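Long-range contacts in transcriptional regulator (NtrC family) (Aquifex aeolicus, PDB 3DZD), which probably activates transcription by sigma54 RNA polymerase, using an AAA+ ATPase domain controlled by a response-regulator receiver domain, and is seen here in its inactive state: residues 323-329 and 358-364; 172-178 and 263-267. All blocks are in the same frame, centred on the assembly; numbering follows the deposited sequence.

Interaction 1: residues 323-329 and 358-364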
loop_
_atom_site.group_PDB
_atom_site.type_symbol
_atom_site.label_atom_id
_atom_site.label_comp_id
_atom_site.label_asym_id
_atom_site.label_seq_id
_atom_site.Cartn_x
_atom_site.Cartn_y
_atom_site.Cartn_z
ATOM N N TYR A 323 19.530 -11.043 -9.883
ATOM C CA TYR A 323 19.741 -12.491 -9.912
ATOM C C TYR A 323 21.215 -12.833 -9.676
ATOM O O TYR A 323 21.716 -13.863 -10.146
ATOM C CB TYR A 323 19.273 -13.094 -11.249
ATOM C CG TYR A 323 17.837 -12.783 -11.617
ATOM C CD1 TYR A 323 16.936 -12.349 -10.657
ATOM C CD2 TYR A 323 17.377 -12.960 -12.920
ATOM C CE1 TYR A 323 15.625 -12.065 -10.978
ATOM C CE2 TYR A 323 16.055 -12.679 -13.259
ATOM C CZ TYR A 323 15.186 -12.225 -12.280
ATOM O OH TYR A 323 13.870 -11.946 -12.582
ATOM N N LYS A 324 21.907 -11.951 -8.958
ATOM C CA LYS A 324 23.324 -12.124 -8.663
ATOM C C LYS A 324 24.126 -12.687 -9.835
ATOM O O LYS A 324 24.835 -13.671 -9.671
ATOM C CB LYS A 324 23.509 -13.034 -7.441
ATOM C CG LYS A 324 22.654 -12.660 -6.226
ATOM C CD LYS A 324 22.780 -13.689 -5.108
ATOM C CE LYS A 324 24.243 -13.915 -4.726
ATOM N NZ LYS A 324 24.420 -14.937 -3.646
ATOM N N LYS A 325 24.024 -12.079 -11.011
ATOM C CA LYS A 325 24.838 -12.536 -12.138
ATOM C C LYS A 325 25.952 -11.543 -12.470
ATOM O O LYS A 325 25.915 -10.390 -12.044
ATOM C CB LYS A 325 23.980 -12.833 -13.377
ATOM C CG LYS A 325 22.908 -13.906 -13.174
ATOM C CD LYS A 325 23.479 -15.162 -12.528
ATOM C CE LYS A 325 22.507 -16.331 -12.606
ATOM N NZ LYS A 325 22.538 -16.926 -13.973
ATOM N N ASN A 326 26.942 -11.997 -13.226
ATOM C CA ASN A 326 28.091 -11.158 -13.533
ATOM C C ASN A 326 28.205 -10.868 -15.028
ATOM O O ASN A 326 29.248 -11.092 -15.642
ATOM C CB ASN A 326 29.374 -11.803 -13.001
ATOM C CG ASN A 326 30.533 -10.821 -12.907
ATOM O OD1 ASN A 326 30.468 -9.706 -13.432
ATOM N ND2 ASN A 326 31.604 -11.237 -12.238
ATOM N N CYS A 327 27.118 -10.367 -15.604
ATOM C CA CYS A 327 27.070 -10.028 -17.021
ATOM C C CYS A 327 26.459 -8.647 -17.186
ATOM O O CYS A 327 25.240 -8.504 -17.296
ATOM C CB CYS A 327 26.236 -11.054 -17.783
ATOM S SG CYS A 327 24.604 -11.347 -17.054
ATOM N N PHE A 328 27.309 -7.629 -17.207
ATOM C CA PHE A 328 26.827 -6.256 -17.185
ATOM C C PHE A 328 26.979 -5.475 -18.483
ATOM O O PHE A 328 26.466 -4.363 -18.595
ATOM C CB PHE A 328 27.441 -5.491 -16.013
ATOM C CG PHE A 328 26.862 -5.880 -14.688
ATOM C CD1 PHE A 328 25.692 -5.292 -14.237
ATOM C CD2 PHE A 328 27.467 -6.855 -13.911
ATOM C CE1 PHE A 328 25.146 -5.651 -13.032
ATOM C CE2 PHE A 328 26.926 -7.221 -12.697
ATOM C CZ PHE A 328 25.764 -6.618 -12.256
ATOM N N GLU A 329 27.661 -6.043 -19.470
ATOM C CA GLU A 329 27.765 -5.352 -20.746
ATOM C C GLU A 329 27.136 -6.140 -21.881
ATOM O O GLU A 329 27.219 -7.370 -21.926
ATOM C CB GLU A 329 29.218 -5.010 -21.082
ATOM C CG GLU A 329 30.103 -6.222 -21.305
ATOM C CD GLU A 329 31.383 -5.881 -22.044
ATOM O OE1 GLU A 329 32.460 -5.888 -21.406
ATOM O OE2 GLU A 329 31.312 -5.598 -23.261
ATOM N N VAL A 358 19.897 -13.308 -18.869
ATOM C CA VAL A 358 20.553 -13.191 -17.576
ATOM C C VAL A 358 20.398 -14.463 -16.746
ATOM O O VAL A 358 21.307 -14.858 -16.012
ATOM C CB VAL A 358 19.983 -11.999 -16.777
ATOM C CG1 VAL A 358 20.614 -11.925 -15.390
ATOM C CG2 VAL A 358 20.208 -10.695 -17.534
ATOM N N ILE A 359 19.234 -15.093 -16.862
ATOM C CA ILE A 359 18.955 -16.339 -16.159
ATOM C C ILE A 359 19.929 -17.450 -16.582
ATOM O O ILE A 359 20.351 -18.262 -15.764
ATOM C CB ILE A 359 17.477 -16.762 -16.353
ATOM C CG1 ILE A 359 16.577 -15.949 -15.412
ATOM C CG2 ILE A 359 17.308 -18.250 -16.112
ATOM C CD1 ILE A 359 15.087 -15.985 -15.750
ATOM N N LEU A 360 20.301 -17.449 -17.857
ATOM C CA LEU A 360 21.289 -18.375 -18.400
ATOM C C LEU A 360 22.651 -17.701 -18.544
ATOM O O LEU A 360 23.383 -17.980 -19.488
ATOM C CB LEU A 360 20.843 -18.813 -19.799
ATOM C CG LEU A 360 19.343 -19.082 -19.960
ATOM C CD1 LEU A 360 18.984 -19.494 -21.405
ATOM C CD2 LEU A 360 18.887 -20.139 -18.947
ATOM N N CYS A 361 22.994 -16.818 -17.621
ATOM C CA CYS A 361 24.094 -15.889 -17.857
ATOM C C CYS A 361 25.502 -16.481 -17.912
ATOM O O CYS A 361 25.727 -17.635 -17.555
ATOM C CB CYS A 361 24.065 -14.778 -16.815
ATOM S SG CYS A 361 24.965 -13.323 -17.335
ATOM N N GLU A 362 26.442 -15.655 -18.372
ATOM C CA GLU A 362 27.872 -15.953 -18.332
ATOM C C GLU A 362 28.636 -14.746 -17.783
ATOM O O GLU A 362 28.245 -14.161 -16.775
ATOM C CB GLU A 362 28.399 -16.289 -19.728
ATOM C CG GLU A 362 27.989 -17.653 -20.253
ATOM C CD GLU A 362 28.726 -18.023 -21.528
ATOM O OE1 GLU A 362 29.504 -17.184 -22.031
ATOM O OE2 GLU A 362 28.530 -19.152 -22.027
ATOM N N GLY A 363 29.723 -14.378 -18.457
ATOM C CA GLY A 363 30.478 -13.186 -18.108
ATOM C C GLY A 363 29.978 -11.949 -18.836
ATOM O O GLY A 363 29.870 -10.872 -18.249
ATOM N N GLU A 364 29.686 -12.101 -20.126
ATOM C CA GLU A 364 29.121 -11.022 -20.935
ATOM C C GLU A 364 28.142 -11.598 -21.954
ATOM O O GLU A 364 28.356 -12.691 -22.477
ATOM C CB GLU A 364 30.220 -10.233 -21.649
ATOM C CG GLU A 364 31.130 -9.432 -20.724
ATOM C CD GLU A 364 32.346 -10.217 -20.250
ATOM O OE1 GLU A 364 32.304 -11.465 -20.262
ATOM O OE2 GLU A 364 33.350 -9.579 -19.867
#
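The ammonium group of Lys-325 holds the two segments together at one end: NZ donates to Ile-359 O at 3.1 Å and to Val-358 O at 3.2 Å, the latter acceptor being less surely placed. Both carbonyls belong to the last turn of helix 346-359, so the lysine takes up backbone acceptors where that helix runs out; the next residue, Leu-360, has already left helical geometry. Further along comes a covalent tie, the disulfide between Cys-327 SG and Cys-361 SG (2.0 Å), with an unusually extended chi3 of 172°. It pins the loop that follows helix 307-322 to the segment leaving helix 346-359, within the helical lid domain of the AAA+ ATPase. Beyond it the backbones come close without pairing, and Cys-327 CA makes a CA-H...O contact with Gly-363 O at 3.2 Å. Glu-329 and Glu-364 bring like charges together there, OE1 of the first 4.1 Å from OE2 of the second, though Glu-364 is poorly ordered, so the approach is uncertain. Back at the lysine's end, apolar packing joins in: Tyr-323 lays CE2 3.9 Å from Ile-359 CG1 and CD2 4.2 Å from Val-358 CG1, while its hydroxyl is hydrogen-bonded to Glu-355 and its ring makes a cation-pi contact with Arg-348 of the second subunit. Val-358 also touches Leu-316 and Phe-319 of helix 307-322.

Interaction 2: residues 172-178 and 263-267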
loop_
_atom_site.group_PDB
_atom_site.type_symbol
_atom_site.label_atom_id
_atom_site.label_comp_id
_atom_site.label_asym_id
_atom_site.label_seq_id
_atom_site.Cartn_x
_atom_site.Cartn_y
_atom_site.Cartn_z
ATOM N N ILE A 172 1.363 9.863 -14.867
ATOM C CA ILE A 172 0.306 10.876 -14.881
ATOM C C ILE A 172 -0.321 11.020 -13.496
ATOM O O ILE A 172 -0.485 12.129 -12.997
ATOM C CB ILE A 172 -0.800 10.534 -15.917
ATOM C CG1 ILE A 172 -0.294 10.752 -17.351
ATOM C CG2 ILE A 172 -2.056 11.357 -15.660
ATOM C CD1 ILE A 172 -1.192 10.149 -18.410
ATOM N N HIS A 173 -0.672 9.896 -12.881
ATOM C CA HIS A 173 -1.227 9.904 -11.537
ATOM C C HIS A 173 -0.265 10.606 -10.576
ATOM O O HIS A 173 -0.630 11.574 -9.904
ATOM C CB HIS A 173 -1.513 8.480 -11.070
ATOM C CG HIS A 173 -1.915 8.387 -9.630
ATOM N ND1 HIS A 173 -3.120 8.865 -9.160
ATOM C CD2 HIS A 173 -1.266 7.878 -8.554
ATOM C CE1 HIS A 173 -3.196 8.655 -7.857
ATOM N NE2 HIS A 173 -2.086 8.055 -7.466
ATOM N N ARG A 174 0.969 10.116 -10.538
ATOM C CA ARG A 174 2.036 10.723 -9.747
ATOM C C ARG A 174 2.081 12.250 -9.853
ATOM O O ARG A 174 2.111 12.942 -8.841
ATOM C CB ARG A 174 3.387 10.145 -10.172
ATOM C CG ARG A 174 4.543 10.552 -9.281
ATOM C CD ARG A 174 4.435 9.874 -7.928
ATOM N NE ARG A 174 4.255 8.428 -8.049
ATOM C CZ ARG A 174 5.255 7.550 -8.032
ATOM N NH1 ARG A 174 6.505 7.973 -7.901
ATOM N NH2 ARG A 174 5.007 6.250 -8.146
ATOM N N TYR A 175 2.096 12.766 -11.079
ATOM C CA TYR A 175 2.206 14.208 -11.316
ATOM C C TYR A 175 0.910 14.960 -11.033
ATOM O O TYR A 175 0.939 16.147 -10.708
ATOM C CB TYR A 175 2.659 14.493 -12.753
ATOM C CG TYR A 175 4.071 14.039 -13.062
ATOM C CD1 TYR A 175 4.554 12.829 -12.578
ATOM C CD2 TYR A 175 4.918 14.808 -13.854
ATOM C CE1 TYR A 175 5.841 12.403 -12.858
ATOM C CE2 TYR A 175 6.210 14.386 -14.144
ATOM C CZ TYR A 175 6.665 13.182 -13.641
ATOM O OH TYR A 175 7.943 12.744 -13.918
ATOM N N SER A 176 -0.222 14.274 -11.163
ATOM C CA SER A 176 -1.523 14.893 -10.929
ATOM C C SER A 176 -1.616 15.417 -9.498
ATOM O O SER A 176 -2.254 16.442 -9.241
ATOM C CB SER A 176 -2.669 13.906 -11.203
ATOM O OG SER A 176 -2.938 13.094 -10.069
ATOM N N GLY A 177 -0.988 14.703 -8.570
ATOM C CA GLY A 177 -0.978 15.111 -7.179
ATOM C C GLY A 177 -2.099 14.511 -6.349
ATOM O O GLY A 177 -2.152 14.713 -5.136
ATOM N N ARG A 178 -2.993 13.770 -6.997
ATOM C CA ARG A 178 -4.144 13.192 -6.318
ATOM C C ARG A 178 -3.700 12.209 -5.238
ATOM O O ARG A 178 -2.788 11.413 -5.452
ATOM C CB ARG A 178 -5.103 12.554 -7.336
ATOM C CG ARG A 178 -5.786 13.598 -8.236
ATOM C CD ARG A 178 -6.598 13.002 -9.374
ATOM N NE ARG A 178 -7.814 12.330 -8.921
ATOM C CZ ARG A 178 -8.970 12.942 -8.705
ATOM N NH1 ARG A 178 -9.073 14.246 -8.889
ATOM N NH2 ARG A 178 -10.025 12.253 -8.295
ATOM N N ASP A 263 -14.986 10.067 -6.918
ATOM C CA ASP A 263 -14.217 11.151 -7.480
ATOM C C ASP A 263 -12.955 10.527 -8.052
ATOM O O ASP A 263 -11.979 10.324 -7.340
ATOM C CB ASP A 263 -13.898 12.178 -6.395
ATOM C CG ASP A 263 -12.851 13.182 -6.825
ATOM O OD1 ASP A 263 -13.015 13.829 -7.884
ATOM O OD2 ASP A 263 -11.857 13.328 -6.085
ATOM N N ILE A 264 -12.992 10.190 -9.334
ATOM C CA ILE A 264 -11.873 9.511 -9.963
ATOM C C ILE A 264 -11.402 10.256 -11.190
ATOM O O ILE A 264 -12.194 10.841 -11.917
ATOM C CB ILE A 264 -12.256 8.093 -10.394
ATOM C CG1 ILE A 264 -13.546 8.126 -11.209
ATOM C CG2 ILE A 264 -12.425 7.188 -9.183
ATOM C CD1 ILE A 264 -14.297 6.817 -11.202
ATOM N N ARG A 265 -10.096 10.244 -11.400
ATOM C CA ARG A 265 -9.522 10.644 -12.672
ATOM C C ARG A 265 -9.357 9.370 -13.488
ATOM O O ARG A 265 -8.705 8.423 -13.054
ATOM C CB ARG A 265 -8.179 11.327 -12.458
ATOM C CG ARG A 265 -7.793 12.284 -13.556
ATOM C CD ARG A 265 -7.108 11.566 -14.714
ATOM N NE ARG A 265 -6.780 12.522 -15.768
ATOM C CZ ARG A 265 -5.761 13.374 -15.705
ATOM N NH1 ARG A 265 -4.968 13.380 -14.640
ATOM N NH2 ARG A 265 -5.545 14.223 -16.700
ATOM N N VAL A 266 -9.972 9.343 -14.661
ATOM C CA VAL A 266 -9.991 8.147 -15.484
ATOM C C VAL A 266 -8.905 8.163 -16.544
ATOM O O VAL A 266 -8.834 9.081 -17.366
ATOM C CB VAL A 266 -11.342 7.987 -16.185
ATOM C CG1 VAL A 266 -11.327 6.755 -17.078
ATOM C CG2 VAL A 266 -12.455 7.907 -15.150
ATOM N N ILE A 267 -8.054 7.144 -16.515
ATOM C CA ILE A 267 -7.065 6.959 -17.570
ATOM C C ILE A 267 -7.332 5.627 -18.250
ATOM O O ILE A 267 -7.509 4.607 -17.577
ATOM C CB ILE A 267 -5.615 6.986 -17.042
ATOM C CG1 ILE A 267 -5.345 8.301 -16.300
ATOM C CG2 ILE A 267 -4.635 6.794 -18.194
ATOM C CD1 ILE A 267 -3.923 8.441 -15.786
#
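Two arginines lie across one another here: the guanidinium of Arg-178 sets one face over the aliphatic part of Arg-265, with NE 3.7 Å from CB of Arg-265. Arg-178 also reaches Asp-263 in a salt bridge, NH2 to OD2 3.1 Å, whose hydrogen bond is weak; its NE bonds more firmly to Gly-224 O. Arg-265 turns its own guanidinium to the carbonyls of Ile-148, Ala-149 and Ala-153, and NH1 comes 3.7 Å from Ile-172 CG2. That same methyl meets Ile-267 CD1 at 3.5 Å, making the apolar part of the contact. Ser-176 OG accepts from Arg-178 N (3.1 Å) in an ST turn, and Gly-177, with positive phi, carries the chain off the helix. Helix 172-176 and strand 265-267 run nearly antiparallel, at 157° with axes 10.9 Å apart. This is a helix packed on the central parallel sheet, as in the alpha/beta core of P-loop NTPases.

How the interactions relate
Interaction 2 comes first along the chain, and both its segments are finished before interaction 1 begins. Their centres are 38 Å apart and their nearest atoms about 21 Å, so they do not touch. Interaction 2 fixes helix 165-176 against strand 265-270, the middle strand of the five-stranded ATPase sheet, while interaction 1 joins the ends of helices 307-322 and 346-359 in the lid. They share no helix, strand or sheet. The side chain of Ile-267 is about 10 Å from a bound ADP, that of Tyr-323 about 11 Å from one. One contact lies in the ATPase core, the other in the lid of the AAA+ module, and only interaction 1 is met by the second subunit.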